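Local coordinates for protein fructokinase (Silicibacter sp., PDB 3C8U) that probably phosphorylates fructose at the expense of ATP, with a fold that looks like that of P-loop kinases, at residues E13-R18 with Q23-S28; G29-G34 with R192-A197; N132-D137 with R142-I147. One frame throughout, in Å; residues are numbered along the deposited sequence.

Interaction 1 of 3, residues E13-R18 with Q23-S28; sequences ERLDPR and QLVALS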
ATOM      1  N   GLU A  13      16.953  -6.994  10.549  1.00 18.70           N
ATOM      2  CA  GLU A  13      18.345  -7.272  10.160  1.00 21.47           C
ATOM      3  C   GLU A  13      18.761  -6.373   9.031  1.00 19.49           C
ATOM      4  O   GLU A  13      19.945  -6.150   8.806  1.00 17.96           O
ATOM      5  CB  GLU A  13      18.537  -8.716   9.667  1.00 18.85           C
ATOM      6  CG  GLU A  13      18.283  -9.744  10.714  1.00 28.30           C
ATOM      7  CD  GLU A  13      18.343 -11.144  10.143  1.00 29.57           C
ATOM      8  OE1 GLU A  13      18.375 -11.289   8.903  1.00 32.06           O
ATOM      9  OE2 GLU A  13      18.314 -12.075  10.954  1.00 30.51           O
ATOM     10  N   ARG A  14      17.778  -5.909   8.297  1.00 16.66           N
ATOM     11  CA  ARG A  14      18.038  -5.132   7.080  1.00 17.55           C
ATOM     12  C   ARG A  14      17.977  -3.631   7.315  1.00 18.49           C
ATOM     13  O   ARG A  14      18.451  -2.835   6.498  1.00 19.55           O
ATOM     14  CB  ARG A  14      17.098  -5.548   5.965  1.00 16.79           C
ATOM     15  CG  ARG A  14      17.400  -6.945   5.458  1.00 18.54           C
ATOM     16  CD  ARG A  14      16.324  -7.353   4.440  1.00 21.26           C
ATOM     17  NE  ARG A  14      16.626  -8.606   3.727  1.00 21.96           N
ATOM     18  CZ  ARG A  14      16.602  -9.806   4.284  1.00 26.88           C
ATOM     19  NH1 ARG A  14      16.329  -9.956   5.577  1.00 22.97           N
ATOM     20  NH2 ARG A  14      16.880 -10.872   3.542  1.00 26.99           N
ATOM     21  N   LEU A  15      17.403  -3.255   8.444  1.00 16.51           N
ATOM     22  CA  LEU A  15      17.369  -1.833   8.856  1.00 16.62           C
ATOM     23  C   LEU A  15      18.727  -1.466   9.434  1.00 19.57           C
ATOM     24  O   LEU A  15      19.492  -2.318   9.819  1.00 22.09           O
ATOM     25  CB  LEU A  15      16.262  -1.605   9.883  1.00 17.73           C
ATOM     26  CG  LEU A  15      14.852  -1.744   9.270  1.00 18.38           C
ATOM     27  CD1 LEU A  15      13.838  -1.650  10.395  1.00 19.05           C
ATOM     28  CD2 LEU A  15      14.579  -0.702   8.145  1.00 17.75           C
ATOM     29  N   ASP A  16      19.024  -0.188   9.473  1.00 20.32           N
ATOM     30  CA  ASP A  16      20.335   0.306   9.913  1.00 21.52           C
ATOM     31  C   ASP A  16      20.108   1.188  11.132  1.00 21.35           C
ATOM     32  O   ASP A  16      19.592   2.295  11.004  1.00 19.10           O
ATOM     33  CB  ASP A  16      20.992   1.125   8.809  1.00 19.34           C
ATOM     34  CG  ASP A  16      22.337   1.684   9.209  1.00 23.78           C
ATOM     35  OD1 ASP A  16      22.784   1.474  10.359  1.00 20.95           O
ATOM     36  OD2 ASP A  16      22.929   2.392   8.366  1.00 25.43           O
ATOM     37  N   PRO A  17      20.460   0.695  12.299  1.00 21.28           N
ATOM     38  CA  PRO A  17      20.234   1.392  13.574  1.00 24.73           C
ATOM     39  C   PRO A  17      20.926   2.754  13.626  1.00 26.37           C
ATOM     40  O   PRO A  17      20.515   3.633  14.382  1.00 28.05           O
ATOM     41  CB  PRO A  17      20.857   0.446  14.610  1.00 25.66           C
ATOM     42  CG  PRO A  17      21.141  -0.795  13.910  1.00 26.58           C
ATOM     43  CD  PRO A  17      21.183  -0.570  12.472  1.00 25.43           C
ATOM     44  N   ARG A  18      21.957   2.927  12.802  1.00 22.40           N
ATOM     45  CA  ARG A  18      22.746   4.177  12.847  1.00 21.68           C
ATOM     46  C   ARG A  18      22.214   5.224  11.886  1.00 18.80           C
ATOM     47  O   ARG A  18      22.682   6.355  11.845  1.00 21.02           O
ATOM     48  CB  ARG A  18      24.208   3.912  12.521  1.00 21.11           C
ATOM     49  CG  ARG A  18      24.834   2.979  13.483  1.00 29.88           C
ATOM     50  CD  ARG A  18      26.125   3.489  13.947  1.00 26.06           C
ATOM     51  NE  ARG A  18      26.773   2.505  14.782  1.00 21.89           N
ATOM     52  CZ  ARG A  18      27.900   2.714  15.444  1.00 22.95           C
ATOM     53  NH1 ARG A  18      28.516   3.878  15.352  1.00 16.14           N
ATOM     54  NH2 ARG A  18      28.421   1.753  16.178  1.00 23.60           N
ATOM     55  N   GLN A  23      12.895   5.422   9.307  1.00 20.40           N
ATOM     56  CA  GLN A  23      13.050   4.361   8.290  1.00 19.97           C
ATOM     57  C   GLN A  23      11.698   3.981   7.693  1.00 19.52           C
ATOM     58  O   GLN A  23      10.674   4.009   8.362  1.00 20.70           O
ATOM     59  CB  GLN A  23      13.798   3.166   8.882  1.00 23.21           C
ATOM     60  CG  GLN A  23      15.306   3.503   9.088  1.00 21.71           C
ATOM     61  CD  GLN A  23      16.092   2.424   9.805  1.00 26.21           C
ATOM     62  OE1 GLN A  23      17.005   1.854   9.236  1.00 31.90           O
ATOM     63  NE2 GLN A  23      15.725   2.129  11.046  1.00 29.14           N
ATOM     64  N   LEU A  24      11.742   3.715   6.397  1.00 17.05           N
ATOM     65  CA  LEU A  24      10.577   3.298   5.589  1.00 18.66           C
ATOM     66  C   LEU A  24      10.664   1.853   5.122  1.00 17.51           C
ATOM     67  O   LEU A  24      11.631   1.391   4.512  1.00 18.86           O
ATOM     68  CB  LEU A  24      10.412   4.209   4.384  1.00 18.53           C
ATOM     69  CG  LEU A  24      10.272   5.732   4.605  1.00 22.35           C
ATOM     70  CD1 LEU A  24       9.838   6.398   3.296  1.00 22.35           C
ATOM     71  CD2 LEU A  24       9.260   6.009   5.631  1.00 23.32           C
ATOM     72  N   VAL A  25       9.600   1.148   5.422  1.00 17.83           N
ATOM     73  CA  VAL A  25       9.403  -0.215   4.965  1.00 14.96           C
ATOM     74  C   VAL A  25       8.165  -0.284   4.114  1.00 16.79           C
ATOM     75  O   VAL A  25       7.063   0.072   4.545  1.00 16.74           O
ATOM     76  CB  VAL A  25       9.317  -1.230   6.164  1.00 16.99           C
ATOM     77  CG1 VAL A  25       8.985  -2.655   5.662  1.00 15.38           C
ATOM     78  CG2 VAL A  25      10.604  -1.241   6.979  1.00 15.38           C
ATOM     79  N   ALA A  26       8.368  -0.727   2.878  1.00 18.10           N
ATOM     80  CA  ALA A  26       7.277  -0.875   1.895  1.00 18.74           C
ATOM     81  C   ALA A  26       6.686  -2.278   1.902  1.00 17.71           C
ATOM     82  O   ALA A  26       7.404  -3.271   1.910  1.00 18.08           O
ATOM     83  CB  ALA A  26       7.773  -0.513   0.497  1.00 16.29           C
ATOM     84  N   LEU A  27       5.357  -2.336   1.940  1.00 17.46           N
ATOM     85  CA  LEU A  27       4.619  -3.593   1.744  1.00 18.49           C
ATOM     86  C   LEU A  27       3.711  -3.387   0.555  1.00 17.86           C
ATOM     87  O   LEU A  27       2.770  -2.601   0.609  1.00 18.42           O
ATOM     88  CB  LEU A  27       3.783  -3.968   2.972  1.00 18.57           C
ATOM     89  CG  LEU A  27       2.915  -5.226   2.716  1.00 26.22           C
ATOM     90  CD1 LEU A  27       3.793  -6.453   2.456  1.00 30.90           C
ATOM     91  CD2 LEU A  27       1.962  -5.510   3.863  1.00 32.83           C
ATOM     92  N   SER A  28       4.070  -4.034  -0.540  1.00 19.92           N
ATOM     93  CA  SER A  28       3.370  -3.889  -1.813  1.00 20.14           C
ATOM     94  C   SER A  28       2.564  -5.137  -2.106  1.00 20.50           C
ATOM     95  O   SER A  28       3.068  -6.267  -2.072  1.00 18.87           O
ATOM     96  CB  SER A  28       4.333  -3.619  -2.967  1.00 21.71           C
ATOM     97  OG  SER A  28       3.707  -2.933  -4.043  1.00 22.49           O
TER

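Interaction 2 of 3, residues G29-G34 with R192-A197; sequences GAPGSG and RAIEAA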
ATOM      1  N   GLY A  29       1.283  -4.897  -2.344  1.00 23.02           N
ATOM      2  CA  GLY A  29       0.354  -5.932  -2.777  1.00 24.42           C
ATOM      3  C   GLY A  29      -0.382  -5.589  -4.053  1.00 26.87           C
ATOM      4  O   GLY A  29       0.068  -4.806  -4.889  1.00 30.44           O
ATOM      5  N   ALA A  30      -1.502  -6.261  -4.209  1.00 26.99           N
ATOM      6  CA  ALA A  30      -2.457  -6.007  -5.271  1.00 23.95           C
ATOM      7  C   ALA A  30      -3.848  -5.915  -4.638  1.00 25.14           C
ATOM      8  O   ALA A  30      -4.033  -6.323  -3.484  1.00 24.35           O
ATOM      9  CB  ALA A  30      -2.392  -7.112  -6.347  1.00 22.17           C
ATOM     10  N   PRO A  31      -4.816  -5.334  -5.368  1.00 25.61           N
ATOM     11  CA  PRO A  31      -6.192  -5.363  -4.906  1.00 26.31           C
ATOM     12  C   PRO A  31      -6.616  -6.785  -4.577  1.00 25.52           C
ATOM     13  O   PRO A  31      -6.434  -7.718  -5.367  1.00 23.32           O
ATOM     14  CB  PRO A  31      -6.985  -4.804  -6.100  1.00 25.39           C
ATOM     15  CG  PRO A  31      -5.984  -4.008  -6.886  1.00 26.91           C
ATOM     16  CD  PRO A  31      -4.698  -4.781  -6.727  1.00 26.40           C
ATOM     17  N   GLY A  32      -7.162  -6.904  -3.376  1.00 26.28           N
ATOM     18  CA  GLY A  32      -7.638  -8.169  -2.837  1.00 28.15           C
ATOM     19  C   GLY A  32      -6.584  -8.948  -2.093  1.00 28.25           C
ATOM     20  O   GLY A  32      -6.822 -10.069  -1.668  1.00 29.72           O
ATOM     21  N   SER A  33      -5.399  -8.371  -1.955  1.00 26.11           N
ATOM     22  CA  SER A  33      -4.269  -9.130  -1.369  1.00 25.53           C
ATOM     23  C   SER A  33      -4.366  -9.238   0.157  1.00 24.70           C
ATOM     24  O   SER A  33      -3.675 -10.039   0.785  1.00 27.28           O
ATOM     25  CB  SER A  33      -2.921  -8.536  -1.754  1.00 28.34           C
ATOM     26  OG  SER A  33      -2.752  -7.242  -1.200  1.00 24.73           O
ATOM     27  N   GLY A  34      -5.217  -8.408   0.733  1.00 21.52           N
ATOM     28  CA  GLY A  34      -5.368  -8.338   2.205  1.00 24.01           C
ATOM     29  C   GLY A  34      -4.105  -7.838   2.904  1.00 25.62           C
ATOM     30  O   GLY A  34      -3.723  -8.289   3.982  1.00 25.58           O
ATOM     31  N   ARG A 192      -3.377  -7.204 -12.631  1.00 30.73           N
ATOM     32  CA  ARG A 192      -2.684  -7.723 -13.797  1.00 30.59           C
ATOM     33  C   ARG A 192      -1.542  -6.778 -14.198  1.00 28.88           C
ATOM     34  O   ARG A 192      -0.416  -7.220 -14.477  1.00 23.53           O
ATOM     35  CB  ARG A 192      -3.685  -7.937 -14.953  1.00 33.16           C
ATOM     36  CG  ARG A 192      -3.325  -9.023 -15.939  1.00 39.70           C
ATOM     37  CD  ARG A 192      -4.579  -9.717 -16.570  1.00 42.99           C
ATOM     38  NE  ARG A 192      -5.676  -8.798 -16.862  1.00 53.92           N
ATOM     39  CZ  ARG A 192      -6.846  -8.801 -16.220  1.00 60.25           C
ATOM     40  NH1 ARG A 192      -7.075  -9.686 -15.251  1.00 65.73           N
ATOM     41  NH2 ARG A 192      -7.791  -7.923 -16.544  1.00 59.22           N
ATOM     42  N   ALA A 193      -1.835  -5.473 -14.220  1.00 25.72           N
ATOM     43  CA  ALA A 193      -0.816  -4.436 -14.554  1.00 24.30           C
ATOM     44  C   ALA A 193       0.346  -4.494 -13.563  1.00 24.70           C
ATOM     45  O   ALA A 193       1.531  -4.310 -13.900  1.00 24.88           O
ATOM     46  CB  ALA A 193      -1.455  -2.996 -14.536  1.00 24.48           C
ATOM     47  N   ILE A 194      -0.028  -4.774 -12.322  1.00 24.26           N
ATOM     48  CA  ILE A 194       0.951  -4.890 -11.228  1.00 24.80           C
ATOM     49  C   ILE A 194       1.870  -6.073 -11.488  1.00 27.05           C
ATOM     50  O   ILE A 194       3.082  -5.948 -11.409  1.00 26.57           O
ATOM     51  CB  ILE A 194       0.265  -5.037  -9.845  1.00 24.44           C
ATOM     52  CG1 ILE A 194      -0.238  -3.668  -9.389  1.00 24.54           C
ATOM     53  CG2 ILE A 194       1.235  -5.638  -8.795  1.00 24.05           C
ATOM     54  CD1 ILE A 194      -1.388  -3.743  -8.386  1.00 18.94           C
ATOM     55  N   GLU A 195       1.279  -7.210 -11.852  1.00 28.30           N
ATOM     56  CA  GLU A 195       2.048  -8.441 -12.072  0.50 29.65           C
ATOM     57  C   GLU A 195       2.954  -8.284 -13.285  1.00 30.44           C
ATOM     58  O   GLU A 195       4.005  -8.919 -13.391  1.00 28.95           O
ATOM     59  CB  GLU A 195       1.114  -9.653 -12.261  0.50 30.57           C
ATOM     60  CG  GLU A 195       1.802 -10.939 -12.726  0.50 29.06           C
ATOM     61  CD  GLU A 195       2.732 -11.535 -11.690  0.50 32.56           C
ATOM     62  OE1 GLU A 195       2.712 -11.071 -10.527  0.50 34.48           O
ATOM     63  OE2 GLU A 195       3.487 -12.469 -12.042  0.50 28.72           O
ATOM     64  N   ALA A 196       2.534  -7.416 -14.189  1.00 29.80           N
ATOM     65  CA  ALA A 196       3.245  -7.224 -15.462  1.00 27.65           C
ATOM     66  C   ALA A 196       4.399  -6.242 -15.341  1.00 27.51           C
ATOM     67  O   ALA A 196       5.202  -6.075 -16.261  1.00 26.42           O
ATOM     68  CB  ALA A 196       2.285  -6.801 -16.568  1.00 29.79           C
ATOM     69  N   ALA A 197       4.502  -5.619 -14.173  1.00 25.49           N
ATOM     70  CA  ALA A 197       5.469  -4.535 -13.961  1.00 23.67           C
ATOM     71  C   ALA A 197       6.072  -4.613 -12.555  1.00 26.44           C
ATOM     72  O   ALA A 197       6.028  -3.673 -11.776  1.00 26.82           O
ATOM     73  CB  ALA A 197       4.810  -3.161 -14.197  1.00 22.92           C
TER

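Interaction 3 of 3, residues N132-D137 with R142-I147; sequences NYLLFD and RDLTAI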
ATOM      1  N   ASN A 132      -0.568  -0.651  -3.450  1.00 17.17           N
ATOM      2  CA  ASN A 132      -0.525  -1.545  -4.597  1.00 19.13           C
ATOM      3  C   ASN A 132       0.651  -1.283  -5.536  1.00 17.90           C
ATOM      4  O   ASN A 132       1.036  -2.154  -6.296  1.00 20.99           O
ATOM      5  CB  ASN A 132      -1.859  -1.470  -5.349  1.00 19.51           C
ATOM      6  CG  ASN A 132      -3.022  -1.940  -4.496  1.00 21.19           C
ATOM      7  OD1 ASN A 132      -2.894  -2.921  -3.742  1.00 31.55           O
ATOM      8  ND2 ASN A 132      -4.137  -1.263  -4.595  1.00 26.30           N
ATOM      9  N   TYR A 133       1.182  -0.056  -5.498  1.00 18.49           N
ATOM     10  CA  TYR A 133       2.155   0.413  -6.506  1.00 19.23           C
ATOM     11  C   TYR A 133       3.512   0.814  -5.955  1.00 18.05           C
ATOM     12  O   TYR A 133       4.107   1.773  -6.440  1.00 19.16           O
ATOM     13  CB  TYR A 133       1.560   1.580  -7.321  1.00 17.08           C
ATOM     14  CG  TYR A 133       0.210   1.215  -7.903  1.00 20.82           C
ATOM     15  CD1 TYR A 133       0.093   0.185  -8.832  1.00 25.31           C
ATOM     16  CD2 TYR A 133      -0.944   1.865  -7.501  1.00 18.05           C
ATOM     17  CE1 TYR A 133      -1.144  -0.176  -9.347  1.00 21.81           C
ATOM     18  CE2 TYR A 133      -2.182   1.505  -8.013  1.00 19.11           C
ATOM     19  CZ  TYR A 133      -2.274   0.490  -8.932  1.00 22.52           C
ATOM     20  OH  TYR A 133      -3.513   0.134  -9.438  1.00 23.25           O
ATOM     21  N   LEU A 134       4.007   0.044  -4.977  1.00 17.38           N
ATOM     22  CA  LEU A 134       5.255   0.377  -4.285  1.00 18.68           C
ATOM     23  C   LEU A 134       6.493  -0.265  -4.878  1.00 18.64           C
ATOM     24  O   LEU A 134       7.618   0.101  -4.527  1.00 20.05           O
ATOM     25  CB  LEU A 134       5.153   0.075  -2.792  1.00 19.38           C
ATOM     26  CG  LEU A 134       3.981   0.779  -2.055  1.00 19.92           C
ATOM     27  CD1 LEU A 134       4.190   0.596  -0.535  1.00 18.21           C
ATOM     28  CD2 LEU A 134       3.786   2.279  -2.429  1.00 15.24           C
ATOM     29  N   LEU A 135       6.248  -1.196  -5.797  1.00 19.15           N
ATOM     30  CA  LEU A 135       7.286  -1.977  -6.493  1.00 20.16           C
ATOM     31  C   LEU A 135       6.911  -2.080  -7.970  1.00 21.54           C
ATOM     32  O   LEU A 135       6.936  -3.132  -8.599  1.00 19.62           O
ATOM     33  CB  LEU A 135       7.446  -3.368  -5.862  1.00 17.14           C
ATOM     34  CG  LEU A 135       8.119  -3.359  -4.472  1.00 22.32           C
ATOM     35  CD1 LEU A 135       8.229  -4.754  -3.866  1.00 21.14           C
ATOM     36  CD2 LEU A 135       9.494  -2.670  -4.482  1.00 19.22           C
ATOM     37  N   PHE A 136       6.493  -0.938  -8.476  1.00 20.84           N
ATOM     38  CA  PHE A 136       5.812  -0.835  -9.775  1.00 21.43           C
ATOM     39  C   PHE A 136       6.665  -0.153 -10.844  1.00 21.01           C
ATOM     40  O   PHE A 136       7.064   1.015 -10.736  1.00 20.88           O
ATOM     41  CB  PHE A 136       4.477  -0.101  -9.541  1.00 23.28           C
ATOM     42  CG  PHE A 136       3.548  -0.105 -10.710  1.00 21.25           C
ATOM     43  CD1 PHE A 136       3.001  -1.290 -11.187  1.00 19.45           C
ATOM     44  CD2 PHE A 136       3.166   1.095 -11.299  1.00 20.03           C
ATOM     45  CE1 PHE A 136       2.114  -1.279 -12.257  1.00 19.85           C
ATOM     46  CE2 PHE A 136       2.286   1.118 -12.388  1.00 25.05           C
ATOM     47  CZ  PHE A 136       1.765  -0.063 -12.870  1.00 22.26           C
ATOM     48  N   ASP A 137       6.958  -0.937 -11.875  1.00 21.93           N
ATOM     49  CA  ASP A 137       7.896  -0.538 -12.932  1.00 24.34           C
ATOM     50  C   ASP A 137       7.188   0.302 -14.005  1.00 24.81           C
ATOM     51  O   ASP A 137       6.841  -0.146 -15.102  1.00 21.53           O
ATOM     52  CB  ASP A 137       8.597  -1.766 -13.506  1.00 25.00           C
ATOM     53  CG  ASP A 137       9.806  -1.425 -14.370  1.00 27.03           C
ATOM     54  OD1 ASP A 137      10.198  -0.252 -14.536  1.00 22.80           O
ATOM     55  OD2 ASP A 137      10.385  -2.384 -14.883  1.00 32.71           O
ATOM     56  N   ARG A 142       8.481   3.958 -10.272  1.00 21.43           N
ATOM     57  CA  ARG A 142       9.668   3.079 -10.190  1.00 22.18           C
ATOM     58  C   ARG A 142      10.752   3.746  -9.342  1.00 23.14           C
ATOM     59  O   ARG A 142      11.636   3.086  -8.786  1.00 25.05           O
ATOM     60  CB  ARG A 142      10.205   2.694 -11.579  1.00 22.66           C
ATOM     61  CG  ARG A 142      10.762   3.842 -12.397  1.00 24.93           C
ATOM     62  CD  ARG A 142      11.502   3.299 -13.603  1.00 27.27           C
ATOM     63  NE  ARG A 142      10.665   2.450 -14.441  1.00 25.70           N
ATOM     64  CZ  ARG A 142      10.162   2.828 -15.612  1.00 29.66           C
ATOM     65  NH1 ARG A 142      10.366   4.054 -16.068  1.00 29.36           N
ATOM     66  NH2 ARG A 142       9.423   1.992 -16.310  1.00 24.35           N
ATOM     67  N   ASP A 143      10.606   5.050  -9.183  1.00 21.56           N
ATOM     68  CA  ASP A 143      11.569   5.845  -8.423  1.00 23.12           C
ATOM     69  C   ASP A 143      11.372   5.694  -6.931  1.00 21.71           C
ATOM     70  O   ASP A 143      12.233   6.070  -6.141  1.00 23.75           O
ATOM     71  CB  ASP A 143      11.493   7.316  -8.765  1.00 25.03           C
ATOM     72  CG  ASP A 143      11.896   7.589 -10.185  1.00 27.71           C
ATOM     73  OD1 ASP A 143      12.624   6.780 -10.768  1.00 28.78           O
ATOM     74  OD2 ASP A 143      11.467   8.616 -10.703  1.00 29.50           O
ATOM     75  N   LEU A 144      10.238   5.115  -6.551  1.00 19.64           N
ATOM     76  CA  LEU A 144       9.943   4.964  -5.135  1.00 19.55           C
ATOM     77  C   LEU A 144      10.857   3.926  -4.487  1.00 22.16           C
ATOM     78  O   LEU A 144      11.175   4.008  -3.293  1.00 20.09           O
ATOM     79  CB  LEU A 144       8.480   4.598  -4.888  1.00 19.92           C
ATOM     80  CG  LEU A 144       7.431   5.651  -5.217  1.00 20.66           C
ATOM     81  CD1 LEU A 144       6.052   5.034  -4.993  1.00 16.48           C
ATOM     82  CD2 LEU A 144       7.632   6.929  -4.407  1.00 21.95           C
ATOM     83  N   THR A 145      11.295   2.953  -5.261  1.00 22.64           N
ATOM     84  CA  THR A 145      12.111   1.855  -4.697  0.50 23.78           C
ATOM     85  C   THR A 145      13.410   2.377  -4.079  1.00 23.23           C
ATOM     86  O   THR A 145      13.963   1.801  -3.168  1.00 24.07           O
ATOM     87  CB  THR A 145      12.449   0.784  -5.739  0.50 23.87           C
ATOM     88  OG1 THR A 145      13.211   1.359  -6.804  0.50 25.93           O
ATOM     89  CG2 THR A 145      11.201   0.182  -6.288  0.50 22.93           C
ATOM     90  N   ALA A 146      13.865   3.501  -4.573  1.00 21.01           N
ATOM     91  CA  ALA A 146      15.097   4.107  -4.064  1.00 23.64           C
ATOM     92  C   ALA A 146      14.866   4.676  -2.686  1.00 23.50           C
ATOM     93  O   ALA A 146      15.809   4.945  -1.948  1.00 26.45           O
ATOM     94  CB  ALA A 146      15.591   5.196  -4.989  1.00 23.99           C
ATOM     95  N   ILE A 147      13.597   4.900  -2.348  1.00 22.32           N
ATOM     96  CA  ILE A 147      13.246   5.573  -1.072  1.00 22.27           C
ATOM     97  C   ILE A 147      13.131   4.570   0.075  1.00 20.17           C
ATOM     98  O   ILE A 147      13.341   4.886   1.230  1.00 22.68           O
ATOM     99  CB  ILE A 147      11.859   6.306  -1.143  1.00 20.60           C
ATOM    100  CG1 ILE A 147      11.835   7.353  -2.244  1.00 30.54           C
ATOM    101  CG2 ILE A 147      11.531   7.057   0.161  1.00 31.42           C
ATOM    102  CD1 ILE A 147      10.509   8.067  -2.299  1.00 32.40           C
TER

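Interaction 1 of 3, residues E13-R18 with Q23-S28
The backbone N of Asp-16 gives its hydrogen to Gln-23 OE1 at 2.9 Å, a fairly straight bond (162°) that arrives in the plane of the amide on a lone pair of the oxygen. It forms where the chain has left helix 4-14, and this N-H is met by the glutamine side chain; a glutamine suits the start of strand 23-28 because it is long enough to bring a carbonyl to that donor. Gln-23 has CG anti to its own carbonyl carbon (chi1 -72°) and runs on extended, which carries the amide past Leu-15 to the turn beyond. On the way it crosses Leu-15 obliquely: Leu-15 CB stands 3.6 Å from Gln-23 OE1, and Leu-15 CD2 lies against the aliphatic base of the glutamine, 4.0 Å from Gln-23 CB. The same methyl reaches Val-25 CG2 at 4.2 Å, two residues along the strand on the same face. With an alanine here in place of the glutamine, the Asp-16 N-H is likely to lose this acceptor, and Leu-15 CB and CD2 the chain that lies against them.

Asp-16 also organises its own loop. Its OD1 accepts from Arg-18 N at 3.0 Å, approached from above the carboxylate plane, and so closes an Asx turn, one that the short carboxylate of aspartate can reach. Leu-15, apolar, belongs to the buried side, where Val-150 and Val-126 of the neighbouring strands also touch it. Strand 23-28 is the central strand of the five-stranded parallel sheet, so the contact fastens the end of the N-terminal helix and the following turn over the start of the strand that leads into the presumed P-loop of this alpha/beta kinase fold.

Interaction 2 of 3, residues G29-G34 with R192-A197
Gly-29 opens the loop that follows strand 23-28 and precedes helix 36-48, the place of the phosphate-binding P-loop (Walker A motif) in kinases of this kind; the sequence here fits that motif. Its carbonyl O lies 3.9 Å from Ile-194 CD1, a plain van der Waals touch, for the two segments share no hydrogen bond. A beta carbon on Gly-29 would come too close to Ser-33 OG, so glycine suits this place. Next comes Ala-30, whose CB points toward helix 186-195 and meets Ile-194 CD1 at 4.1 Å. Its small methyl suits a place shared with Leu-161 of helix 158-171, which also touches it.

Pro-31 follows, and its CD, at one corner of the ring, faces the Ile-194 CD1 methyl at 3.8 Å. A proline also suits the first corner of the type II turn from Ala-30 to Ser-33, as its ring fixes phi near the value needed there (-52°). At the second corner Gly-32 takes a positive phi, which glycine adopts readily. The turn is closed by Ser-33, whose N and OG both bond to Ala-30 O, at 2.9 and 2.8 Å; the hydroxyl arrives in the carbonyl plane on a lone pair, so one oxygen is gripped twice. Gly-34, again with positive phi, leads on to helix 36-48.

From the helix, then, a single isoleucine does the touching. Asn-132 and Tyr-133 lie against the same residue. With chi1 at -77°, Ile-194 CG1 is anti to the carbonyl carbon and CD1 is carried to the loop, while the other branch, Ile-194 CG2, comes to 4.2 Å from Gly-29 O.

Interaction 3 of 3, residues N132-D137 with R142-I147
Asp-137 and Arg-142 make the charged part of this contact, a salt bridge that joins the two ends of a short connection. Arg-142 comes side-on and uses NE and NH2 on one oxygen: Asp-137 OD1 lies 2.7 Å from Arg-142 NE and 3.0 Å from Arg-142 NH2. The oxygen sits near the guanidinium plane, yet the carboxylate is turned 82° against it, so NE meets OD1 almost end-on while NH2 comes from above the carboxylate plane. Arginine suits the place because its chain can fold back: CG sits between the backbone N and the carbonyl carbon (chi1 66°), and a second bend at chi3 brings NE round to the acid. Arg-142 is exposed and Asp-137 partly so, which suits a charged pair.

The apolar contacts rest on buried leucines. Leu-144 points toward the other segment; its CD1 is 4.1 Å from Tyr-133 O and a looser 4.4 Å from Leu-134 CD2, with Phe-88 of helix 85-97 touching both leucines. Leucine fills this seam without asking for a polar mate. In one of its two conformers, Thr-145 also sets CG2 against Leu-135 CD2, a less certain touch.

Among the rings, packing stays within 132-137: Tyr-133 CD1 lies over the centre of one face of the Phe-136 ring, while Tyr-133 OH bonds to Gly-78 O. The connection leaves the sheet at the end of strand 126-131, beside the presumed P-loop, and runs back past helix 85-97 to the start of strand 150-154, a crossover between parallel strands of the alpha/beta fold.

Interactions 1 and 3 both serve the central sheet: 13-18 packs at the start of strand 23-28, whereas 132-137 meets its far end, where Ser-28 OG probably bonds to Leu-134 N. Interaction 3 also spans the strand's flank, since Ile-147 CG2 packs on Leu-24 CD1. Interaction 2 continues directly from that strand, and Asn-132 and Phe-136 pack against its two segments, while Ala-197 O probably bonds to Asp-137 N. All three are largely buried, though their chemistry differs. Interaction 1 combines one amide-to-backbone bond with aliphatic packing, interaction 2 has no hydrogen bond across it and rests on one isoleucine, and interaction 3 alone adds a salt bridge, placed at its more exposed edge.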